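Local coordinates for phosphatidylinositol-specific phospholipase C (Listeria monocytogenes, PDB 2PLC), which is a bacterial phospholipase C of the phosphatidylinositol-specific type, whose X-domain sequence family belongs to the TIM-barrel clan, at residues Asp26-Trp36 against Ile71-Ala80; Ile63-Ile71 against Ser114-Leu122. All coordinates share one frame; numbering follows the deposited sequence.

Contact 1. Residues Asp26-Trp36 against Ile71-Ala80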
loop_
_atom_site.group_PDB
_atom_site.type_symbol
_atom_site.label_atom_id
_atom_site.label_comp_id
_atom_site.label_asym_id
_atom_site.label_seq_id
_atom_site.Cartn_x
_atom_site.Cartn_y
_atom_site.Cartn_z
ATOM N N ASP A 26 -1.201 3.358 6.742
ATOM C CA ASP A 26 -2.396 4.025 7.266
ATOM C C ASP A 26 -2.659 5.314 6.481
ATOM O O ASP A 26 -2.756 6.415 7.033
ATOM C CB ASP A 26 -2.227 4.315 8.755
ATOM C CG ASP A 26 -3.535 4.290 9.507
ATOM O OD1 ASP A 26 -4.625 4.258 8.887
ATOM O OD2 ASP A 26 -3.456 4.292 10.744
ATOM N N THR A 27 -2.759 5.129 5.174
ATOM C CA THR A 27 -2.983 6.171 4.192
ATOM C C THR A 27 -3.913 7.328 4.566
ATOM O O THR A 27 -3.575 8.489 4.331
ATOM C CB THR A 27 -3.500 5.529 2.896
ATOM O OG1 THR A 27 -2.588 4.496 2.482
ATOM C CG2 THR A 27 -3.646 6.579 1.788
ATOM N N MET A 28 -5.070 7.003 5.143
ATOM C CA MET A 28 -6.081 8.002 5.496
ATOM C C MET A 28 -5.921 8.763 6.803
ATOM O O MET A 28 -6.714 9.659 7.087
ATOM C CB MET A 28 -7.475 7.368 5.483
ATOM C CG MET A 28 -7.865 6.735 4.163
ATOM S SD MET A 28 -7.561 7.820 2.755
ATOM C CE MET A 28 -9.008 8.907 2.825
ATOM N N SER A 29 -4.925 8.407 7.607
ATOM C CA SER A 29 -4.725 9.080 8.882
ATOM C C SER A 29 -3.990 10.418 8.781
ATOM O O SER A 29 -2.868 10.573 9.275
ATOM C CB SER A 29 -4.022 8.157 9.873
ATOM O OG SER A 29 -4.042 8.724 11.170
ATOM N N TYR A 30 -4.620 11.369 8.102
ATOM C CA TYR A 30 -4.078 12.720 7.944
ATOM C C TYR A 30 -5.177 13.702 8.321
ATOM O O TYR A 30 -5.014 14.915 8.229
ATOM C CB TYR A 30 -3.604 12.981 6.510
ATOM C CG TYR A 30 -4.653 12.751 5.453
ATOM C CD1 TYR A 30 -5.557 13.759 5.100
ATOM C CD2 TYR A 30 -4.746 11.519 4.802
ATOM C CE1 TYR A 30 -6.528 13.541 4.124
ATOM C CE2 TYR A 30 -5.710 11.289 3.823
ATOM C CZ TYR A 30 -6.595 12.299 3.487
ATOM O OH TYR A 30 -7.524 12.072 2.500
ATOM N N ASN A 31 -6.307 13.150 8.738
ATOM C CA ASN A 31 -7.452 13.935 9.153
ATOM C C ASN A 31 -8.356 12.993 9.940
ATOM O O ASN A 31 -8.223 11.770 9.834
ATOM C CB ASN A 31 -8.184 14.489 7.927
ATOM C CG ASN A 31 -9.194 15.564 8.283
ATOM O OD1 ASN A 31 -9.014 16.310 9.247
ATOM N ND2 ASN A 31 -10.261 15.656 7.496
ATOM N N GLY A 32 -9.262 13.562 10.731
ATOM C CA GLY A 32 -10.159 12.745 11.530
ATOM C C GLY A 32 -11.049 13.566 12.447
ATOM O O GLY A 32 -11.052 14.797 12.379
ATOM N N ASP A 33 -11.797 12.883 13.307
ATOM C CA ASP A 33 -12.703 13.551 14.231
ATOM C C ASP A 33 -12.001 14.209 15.423
ATOM O O ASP A 33 -10.773 14.296 15.467
ATOM C CB ASP A 33 -13.809 12.587 14.701
ATOM C CG ASP A 33 -13.282 11.400 15.505
ATOM O OD1 ASP A 33 -12.125 11.416 15.977
ATOM O OD2 ASP A 33 -14.057 10.438 15.675
ATOM N N ILE A 34 -12.786 14.669 16.388
ATOM C CA ILE A 34 -12.236 15.321 17.567
ATOM C C ILE A 34 -11.236 14.426 18.315
ATOM O O ILE A 34 -10.244 14.921 18.853
ATOM C CB ILE A 34 -13.370 15.804 18.514
ATOM C CG1 ILE A 34 -12.806 16.700 19.617
ATOM C CG2 ILE A 34 -14.127 14.617 19.089
ATOM C CD1 ILE A 34 -12.126 17.976 19.106
ATOM N N THR A 35 -11.469 13.114 18.315
ATOM C CA THR A 35 -10.559 12.183 18.993
ATOM C C THR A 35 -9.207 12.122 18.274
ATOM O O THR A 35 -8.166 11.908 18.898
ATOM C CB THR A 35 -11.160 10.761 19.095
ATOM O OG1 THR A 35 -12.421 10.826 19.767
ATOM C CG2 THR A 35 -10.240 9.845 19.895
ATOM N N TRP A 36 -9.231 12.323 16.960
ATOM C CA TRP A 36 -8.011 12.313 16.164
ATOM C C TRP A 36 -7.127 13.509 16.529
ATOM O O TRP A 36 -5.906 13.380 16.638
ATOM C CB TRP A 36 -8.356 12.336 14.674
ATOM C CG TRP A 36 -7.163 12.211 13.783
ATOM C CD1 TRP A 36 -6.538 11.055 13.397
ATOM C CD2 TRP A 36 -6.428 13.282 13.186
ATOM N NE1 TRP A 36 -5.453 11.346 12.603
ATOM C CE2 TRP A 36 -5.362 12.706 12.460
ATOM C CE3 TRP A 36 -6.563 14.677 13.194
ATOM C CZ2 TRP A 36 -4.440 13.475 11.754
ATOM C CZ3 TRP A 36 -5.645 15.441 12.489
ATOM C CH2 TRP A 36 -4.597 14.837 11.780
ATOM N N ILE A 71 -13.976 5.028 7.151
ATOM C CA ILE A 71 -12.544 4.863 7.380
ATOM C C ILE A 71 -12.206 5.142 8.841
ATOM O O ILE A 71 -12.573 6.187 9.390
ATOM C CB ILE A 71 -11.711 5.790 6.457
ATOM C CG1 ILE A 71 -12.131 5.595 4.990
ATOM C CG2 ILE A 71 -10.225 5.512 6.629
ATOM C CD1 ILE A 71 -12.195 4.148 4.537
ATOM N N TYR A 72 -11.497 4.200 9.459
ATOM C CA TYR A 72 -11.132 4.304 10.866
ATOM C C TYR A 72 -9.673 4.011 11.200
ATOM O O TYR A 72 -8.894 3.525 10.381
ATOM C CB TYR A 72 -11.990 3.345 11.706
ATOM C CG TYR A 72 -13.430 3.759 11.904
ATOM C CD1 TYR A 72 -14.388 3.508 10.925
ATOM C CD2 TYR A 72 -13.835 4.395 13.077
ATOM C CE1 TYR A 72 -15.715 3.882 11.108
ATOM C CE2 TYR A 72 -15.159 4.774 13.268
ATOM C CZ TYR A 72 -16.091 4.516 12.279
ATOM O OH TYR A 72 -17.397 4.901 12.453
ATOM N N HIS A 73 -9.343 4.318 12.446
ATOM C CA HIS A 73 -8.038 4.073 13.027
ATOM C C HIS A 73 -8.453 3.633 14.422
ATOM O O HIS A 73 -8.453 4.423 15.368
ATOM C CB HIS A 73 -7.209 5.349 13.091
ATOM C CG HIS A 73 -5.848 5.145 13.681
ATOM N ND1 HIS A 73 -5.630 5.024 15.036
ATOM C CD2 HIS A 73 -4.636 5.019 13.094
ATOM C CE1 HIS A 73 -4.342 4.831 15.257
ATOM N NE2 HIS A 73 -3.717 4.824 14.095
ATOM N N GLY A 74 -8.878 2.378 14.521
ATOM C CA GLY A 74 -9.352 1.858 15.787
ATOM C C GLY A 74 -10.702 2.503 16.050
ATOM O O GLY A 74 -11.587 2.464 15.192
ATOM N N PRO A 75 -10.879 3.139 17.215
ATOM C CA PRO A 75 -12.135 3.801 17.579
ATOM C C PRO A 75 -12.207 5.222 17.023
ATOM O O PRO A 75 -13.167 5.951 17.272
ATOM C CB PRO A 75 -12.059 3.821 19.098
ATOM C CG PRO A 75 -10.596 4.072 19.333
ATOM C CD PRO A 75 -9.923 3.153 18.341
ATOM N N ILE A 76 -11.172 5.613 16.287
ATOM C CA ILE A 76 -11.080 6.949 15.720
ATOM C C ILE A 76 -11.582 7.028 14.282
ATOM O O ILE A 76 -11.050 6.362 13.392
ATOM C CB ILE A 76 -9.622 7.451 15.784
ATOM C CG1 ILE A 76 -9.168 7.523 17.241
ATOM C CG2 ILE A 76 -9.482 8.812 15.119
ATOM C CD1 ILE A 76 -7.700 7.816 17.398
ATOM N N PHE A 77 -12.626 7.828 14.074
ATOM C CA PHE A 77 -13.199 8.040 12.748
ATOM C C PHE A 77 -12.266 9.000 12.010
ATOM O O PHE A 77 -11.883 10.036 12.557
ATOM C CB PHE A 77 -14.595 8.653 12.883
ATOM C CG PHE A 77 -15.236 9.021 11.571
ATOM C CD1 PHE A 77 -15.161 8.168 10.471
ATOM C CD2 PHE A 77 -15.924 10.222 11.439
ATOM C CE1 PHE A 77 -15.759 8.508 9.262
ATOM C CE2 PHE A 77 -16.527 10.571 10.232
ATOM C CZ PHE A 77 -16.444 9.709 9.140
ATOM N N LEU A 78 -11.914 8.666 10.769
ATOM C CA LEU A 78 -11.006 9.499 9.992
ATOM C C LEU A 78 -11.653 10.469 9.004
ATOM O O LEU A 78 -10.997 10.932 8.075
ATOM C CB LEU A 78 -9.965 8.627 9.283
ATOM C CG LEU A 78 -9.050 7.785 10.185
ATOM C CD1 LEU A 78 -8.051 7.027 9.337
ATOM C CD2 LEU A 78 -8.321 8.674 11.178
ATOM N N ASN A 79 -12.924 10.802 9.218
ATOM C CA ASN A 79 -13.638 11.735 8.336
ATOM C C ASN A 79 -13.540 11.379 6.854
ATOM O O ASN A 79 -13.259 12.238 6.008
ATOM C CB ASN A 79 -13.162 13.176 8.564
ATOM C CG ASN A 79 -13.722 13.783 9.835
ATOM O OD1 ASN A 79 -14.216 13.073 10.712
ATOM N ND2 ASN A 79 -13.654 15.104 9.939
ATOM N N ALA A 80 -13.751 10.102 6.556
ATOM C CA ALA A 80 -13.701 9.605 5.187
ATOM C C ALA A 80 -14.537 8.336 5.097
ATOM O O ALA A 80 -14.767 7.664 6.100
ATOM C CB ALA A 80 -12.256 9.322 4.772
HETATM O O HOH W 1 -8.997 11.244 6.104
#

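Contact 2. Residues Ile63-Ile71 against Ser114-Leu122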
loop_
_atom_site.group_PDB
_atom_site.type_symbol
_atom_site.label_atom_id
_atom_site.label_comp_id
_atom_site.label_asym_id
_atom_site.label_seq_id
_atom_site.Cartn_x
_atom_site.Cartn_y
_atom_site.Cartn_z
ATOM N N ILE A 63 -5.781 1.044 3.438
ATOM C CA ILE A 63 -7.092 1.529 3.859
ATOM C C ILE A 63 -7.740 0.652 4.927
ATOM O O ILE A 63 -7.915 -0.549 4.736
ATOM C CB ILE A 63 -8.038 1.630 2.640
ATOM C CG1 ILE A 63 -7.366 2.424 1.510
ATOM C CG2 ILE A 63 -9.365 2.281 3.034
ATOM C CD1 ILE A 63 -7.054 3.860 1.853
ATOM N N ARG A 64 -8.105 1.266 6.049
ATOM C CA ARG A 64 -8.732 0.545 7.157
ATOM C C ARG A 64 -10.181 1.015 7.279
ATOM O O ARG A 64 -10.435 2.217 7.403
ATOM C CB ARG A 64 -8.000 0.844 8.465
ATOM C CG ARG A 64 -6.490 1.008 8.349
ATOM C CD ARG A 64 -5.778 -0.313 8.191
ATOM N NE ARG A 64 -4.323 -0.150 8.205
ATOM C CZ ARG A 64 -3.565 -0.234 9.295
ATOM N NH1 ARG A 64 -4.119 -0.472 10.477
ATOM N NH2 ARG A 64 -2.247 -0.115 9.203
ATOM N N ALA A 65 -11.123 0.072 7.284
ATOM C CA ALA A 65 -12.543 0.408 7.375
ATOM C C ALA A 65 -13.346 -0.517 8.287
ATOM O O ALA A 65 -12.867 -1.575 8.690
ATOM C CB ALA A 65 -13.160 0.408 5.975
ATOM N N LYS A 66 -14.564 -0.090 8.620
ATOM C CA LYS A 66 -15.481 -0.872 9.453
ATOM C C LYS A 66 -16.748 -1.160 8.643
ATOM O O LYS A 66 -16.972 -0.519 7.615
ATOM C CB LYS A 66 -15.807 -0.132 10.747
ATOM C CG LYS A 66 -14.643 -0.111 11.717
ATOM C CD LYS A 66 -15.050 0.412 13.082
ATOM C CE LYS A 66 -13.881 0.365 14.046
ATOM N NZ LYS A 66 -14.214 1.013 15.339
ATOM N N ASP A 67 -17.573 -2.108 9.093
ATOM C CA ASP A 67 -18.782 -2.478 8.347
ATOM C C ASP A 67 -19.818 -1.380 8.069
ATOM O O ASP A 67 -20.768 -1.595 7.316
ATOM C CB ASP A 67 -19.438 -3.764 8.896
ATOM C CG ASP A 67 -19.921 -3.637 10.334
ATOM O OD1 ASP A 67 -19.910 -2.523 10.902
ATOM O OD2 ASP A 67 -20.324 -4.676 10.900
ATOM N N ASN A 68 -19.627 -0.206 8.667
ATOM C CA ASN A 68 -20.514 0.932 8.419
ATOM C C ASN A 68 -19.979 1.635 7.170
ATOM O O ASN A 68 -20.508 2.658 6.744
ATOM C CB ASN A 68 -20.531 1.898 9.616
ATOM C CG ASN A 68 -19.147 2.431 9.974
ATOM O OD1 ASN A 68 -18.125 1.842 9.626
ATOM N ND2 ASN A 68 -19.115 3.548 10.689
ATOM N N LEU A 69 -18.906 1.065 6.615
ATOM C CA LEU A 69 -18.225 1.550 5.414
ATOM C C LEU A 69 -17.474 2.868 5.567
ATOM O O LEU A 69 -17.271 3.587 4.594
ATOM C CB LEU A 69 -19.189 1.616 4.226
ATOM C CG LEU A 69 -19.756 0.270 3.777
ATOM C CD1 LEU A 69 -20.642 0.469 2.558
ATOM C CD2 LEU A 69 -18.623 -0.687 3.465
ATOM N N ASN A 70 -17.062 3.176 6.791
ATOM C CA ASN A 70 -16.314 4.399 7.064
ATOM C C ASN A 70 -14.863 4.056 7.367
ATOM O O ASN A 70 -14.567 2.945 7.801
ATOM C CB ASN A 70 -16.914 5.161 8.247
ATOM C CG ASN A 70 -18.159 5.942 7.878
ATOM O OD1 ASN A 70 -18.963 6.271 8.745
ATOM N ND2 ASN A 70 -18.315 6.260 6.595
ATOM N N ILE A 71 -13.976 5.028 7.151
ATOM C CA ILE A 71 -12.544 4.863 7.380
ATOM C C ILE A 71 -12.206 5.142 8.841
ATOM O O ILE A 71 -12.573 6.187 9.390
ATOM C CB ILE A 71 -11.711 5.790 6.457
ATOM C CG1 ILE A 71 -12.131 5.595 4.990
ATOM C CG2 ILE A 71 -10.225 5.512 6.629
ATOM C CD1 ILE A 71 -12.195 4.148 4.537
ATOM N N SER A 114 -19.500 -10.060 8.265
ATOM C CA SER A 114 -20.448 -9.067 7.765
ATOM C C SER A 114 -19.740 -8.015 6.903
ATOM O O SER A 114 -20.324 -7.480 5.958
ATOM C CB SER A 114 -21.189 -8.399 8.931
ATOM O OG SER A 114 -20.290 -7.785 9.841
ATOM N N PHE A 115 -18.476 -7.742 7.230
ATOM C CA PHE A 115 -17.659 -6.778 6.496
ATOM C C PHE A 115 -17.529 -7.219 5.042
ATOM O O PHE A 115 -17.657 -6.411 4.121
ATOM C CB PHE A 115 -16.264 -6.673 7.132
ATOM C CG PHE A 115 -15.324 -5.744 6.403
ATOM C CD1 PHE A 115 -15.318 -4.378 6.679
ATOM C CD2 PHE A 115 -14.450 -6.234 5.431
ATOM C CE1 PHE A 115 -14.457 -3.512 5.996
ATOM C CE2 PHE A 115 -13.589 -5.377 4.746
ATOM C CZ PHE A 115 -13.593 -4.013 5.030
ATOM N N ASP A 116 -17.288 -8.512 4.856
ATOM C CA ASP A 116 -17.134 -9.105 3.535
ATOM C C ASP A 116 -18.364 -8.854 2.657
ATOM O O ASP A 116 -18.234 -8.469 1.494
ATOM C CB ASP A 116 -16.876 -10.609 3.675
ATOM C CG ASP A 116 -16.307 -11.228 2.414
ATOM O OD1 ASP A 116 -15.134 -10.938 2.089
ATOM O OD2 ASP A 116 -17.026 -12.011 1.752
ATOM N N TYR A 117 -19.552 -9.033 3.230
ATOM C CA TYR A 117 -20.805 -8.832 2.499
ATOM C C TYR A 117 -21.144 -7.365 2.275
ATOM O O TYR A 117 -21.705 -7.002 1.240
ATOM C CB TYR A 117 -21.962 -9.533 3.219
ATOM C CG TYR A 117 -21.789 -11.034 3.311
ATOM C CD1 TYR A 117 -21.533 -11.798 2.167
ATOM C CD2 TYR A 117 -21.852 -11.691 4.542
ATOM C CE1 TYR A 117 -21.338 -13.178 2.247
ATOM C CE2 TYR A 117 -21.659 -13.072 4.635
ATOM C CZ TYR A 117 -21.402 -13.807 3.483
ATOM O OH TYR A 117 -21.201 -15.168 3.570
ATOM N N ARG A 118 -20.790 -6.528 3.245
ATOM C CA ARG A 118 -21.060 -5.096 3.176
ATOM C C ARG A 118 -20.294 -4.358 2.086
ATOM O O ARG A 118 -20.864 -3.509 1.404
ATOM C CB ARG A 118 -20.789 -4.433 4.529
ATOM C CG ARG A 118 -21.864 -4.671 5.582
ATOM C CD ARG A 118 -23.224 -4.140 5.129
ATOM N NE ARG A 118 -23.173 -2.734 4.719
ATOM C CZ ARG A 118 -23.360 -1.697 5.533
ATOM N NH1 ARG A 118 -23.620 -1.887 6.822
ATOM N NH2 ARG A 118 -23.273 -0.459 5.060
ATOM N N ILE A 119 -19.010 -4.675 1.928
ATOM C CA ILE A 119 -18.174 -4.019 0.920
ATOM C C ILE A 119 -18.471 -4.446 -0.513
ATOM O O ILE A 119 -18.113 -3.739 -1.455
ATOM C CB ILE A 119 -16.662 -4.255 1.170
ATOM C CG1 ILE A 119 -16.354 -5.760 1.183
ATOM C CG2 ILE A 119 -16.227 -3.574 2.455
ATOM C CD1 ILE A 119 -14.886 -6.098 1.306
ATOM N N GLN A 120 -19.118 -5.599 -0.674
ATOM C CA GLN A 120 -19.436 -6.130 -2.002
ATOM C C GLN A 120 -20.198 -5.203 -2.947
ATOM O O GLN A 120 -19.773 -4.999 -4.083
ATOM C CB GLN A 120 -20.136 -7.488 -1.891
ATOM C CG GLN A 120 -19.220 -8.594 -1.386
ATOM C CD GLN A 120 -19.861 -9.965 -1.424
ATOM O OE1 GLN A 120 -20.885 -10.170 -2.080
ATOM N NE2 GLN A 120 -19.256 -10.918 -0.723
ATOM N N PRO A 121 -21.332 -4.633 -2.498
ATOM C CA PRO A 121 -22.103 -3.731 -3.366
ATOM C C PRO A 121 -21.275 -2.541 -3.850
ATOM O O PRO A 121 -21.461 -2.060 -4.967
ATOM C CB PRO A 121 -23.240 -3.277 -2.454
ATOM C CG PRO A 121 -23.446 -4.465 -1.559
ATOM C CD PRO A 121 -22.032 -4.848 -1.218
ATOM N N LEU A 122 -20.348 -2.089 -3.009
ATOM C CA LEU A 122 -19.478 -0.958 -3.328
ATOM C C LEU A 122 -18.384 -1.322 -4.319
ATOM O O LEU A 122 -18.096 -0.564 -5.241
ATOM C CB LEU A 122 -18.827 -0.415 -2.061
ATOM C CG LEU A 122 -19.208 1.005 -1.662
ATOM C CD1 LEU A 122 -18.297 1.436 -0.531
ATOM C CD2 LEU A 122 -19.071 1.951 -2.848
#

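Contact 1. Residues Asp26-Trp36 against Ile71-Ala80
Ile71 meets Met28 through its CG2 branch, which lies 3.5 Å from Met28 CB with the two side chains crossing at about a right angle; Val85 of helix 82-95 touches both residues. From His73 the chain reverses through a type II' turn to Ile76, whose CG2 reaches the edge of the Trp36 indole and packs on Trp36 CB, while its CG1 lies 3.7 Å from Thr35 CG2. Strands 70-73 and 76-78, antiparallel partners, form a beta hairpin that follows barrel strand 60-65 in the chain, and the loop leading to helix 34-38 lies along it. At Phe77 the join becomes polar: Asp33 N donates to Phe77 O (2.9 Å, 155° at the hydrogen). Asp33 is also the N-cap of that helix; chi1 of 64° sets its carboxylate between its own N and carbonyl carbon, where OD1 accepts from Trp36 N and OD2 receives a weak bond from Phe77 N. Leu78 then divides its two methyls, CD1 packing by Met28 CB and CD2 lying 3.7 Å from Trp36 CD1, while a water bridges Met28 O and Leu78 O. Asn79 sets its amide against the Gly32 carbonyl, and Ala80 CB ends the row 3.8 Å from Met28 CE.

Contact 2. Residues Ile63-Ile71 against Ser114-Leu122
Leu69 packs on Ile119 and Leu122, and the Phe115 ring on Ala65 and Asp67, in the close part of this contact, where the turn joining strands 60-65 and 70-73 rests against helix 114-125. In the parallel order of the barrel, strand 60-65 lies beside strand 101-107, and the helix follows that second strand; the contact therefore joins the loop beyond one barrel strand to the helix after its neighbour. Phe115 holds CG anti to its backbone N (chi1 177°), which carries the ring toward the turn. Its CD1 edge faces Asp67 N, near the ring plane, and CE1 lies 4.1 Å from Ala65 CB. CG2 of Ile119, one helical turn on, lies over one face of the ring, offset toward its rim. That same methyl is 3.9 Å from Leu69 CD2, so it touches both the ring and the leucine. Leu69 ends the type I turn that starts at Lys66, and its other methyl, CD1, meets Leu122 CD1 tip to tip at 4.0 Å. Leu82 of helix 82-95 touches both Ile119 and Leu122, extending the apolar packing to that helix.

The solvent side is looser and polar. Ser114 and Arg118 are poorly ordered, and the bond from Ser114 OG to Asp67 OD2 is weak. Arg118, an exposed residue, bends at chi2 and chi3 (-60° and -54°), folding its chain back toward the turn. The guanidinium also meets the leucine obliquely, with NH2 3.7 Å from Leu69 CD1. Asp67 O sits over one face of the guanidinium, 2.9 Å from Arg118 NH1 at an angle too poor for a hydrogen bond.

Overall arrangement
The two contacts show how one excursion from a barrel strand can meet two different parts of the fold. Their segments overlap at Ile71, which touches Met28 in contact 1 but takes no part in contact 2, and their centres lie 15 Å apart. Contact 1 places the hairpin of residues 71-80 against the loop that leads to helix 34-38, whereas contact 2 sets the preceding turn against helix 114-125. Tyr72 N lies 3.0 Å from Arg64 O, probably a hydrogen bond, and Gly74 O is hydrogen-bonded to Lys66 NZ at 3.0 Å, so the hairpin is joined to strand 60-65 and to the residue after it. Both contacts are partly buried, their centres about 17 and 18 Å from the centre of the chain.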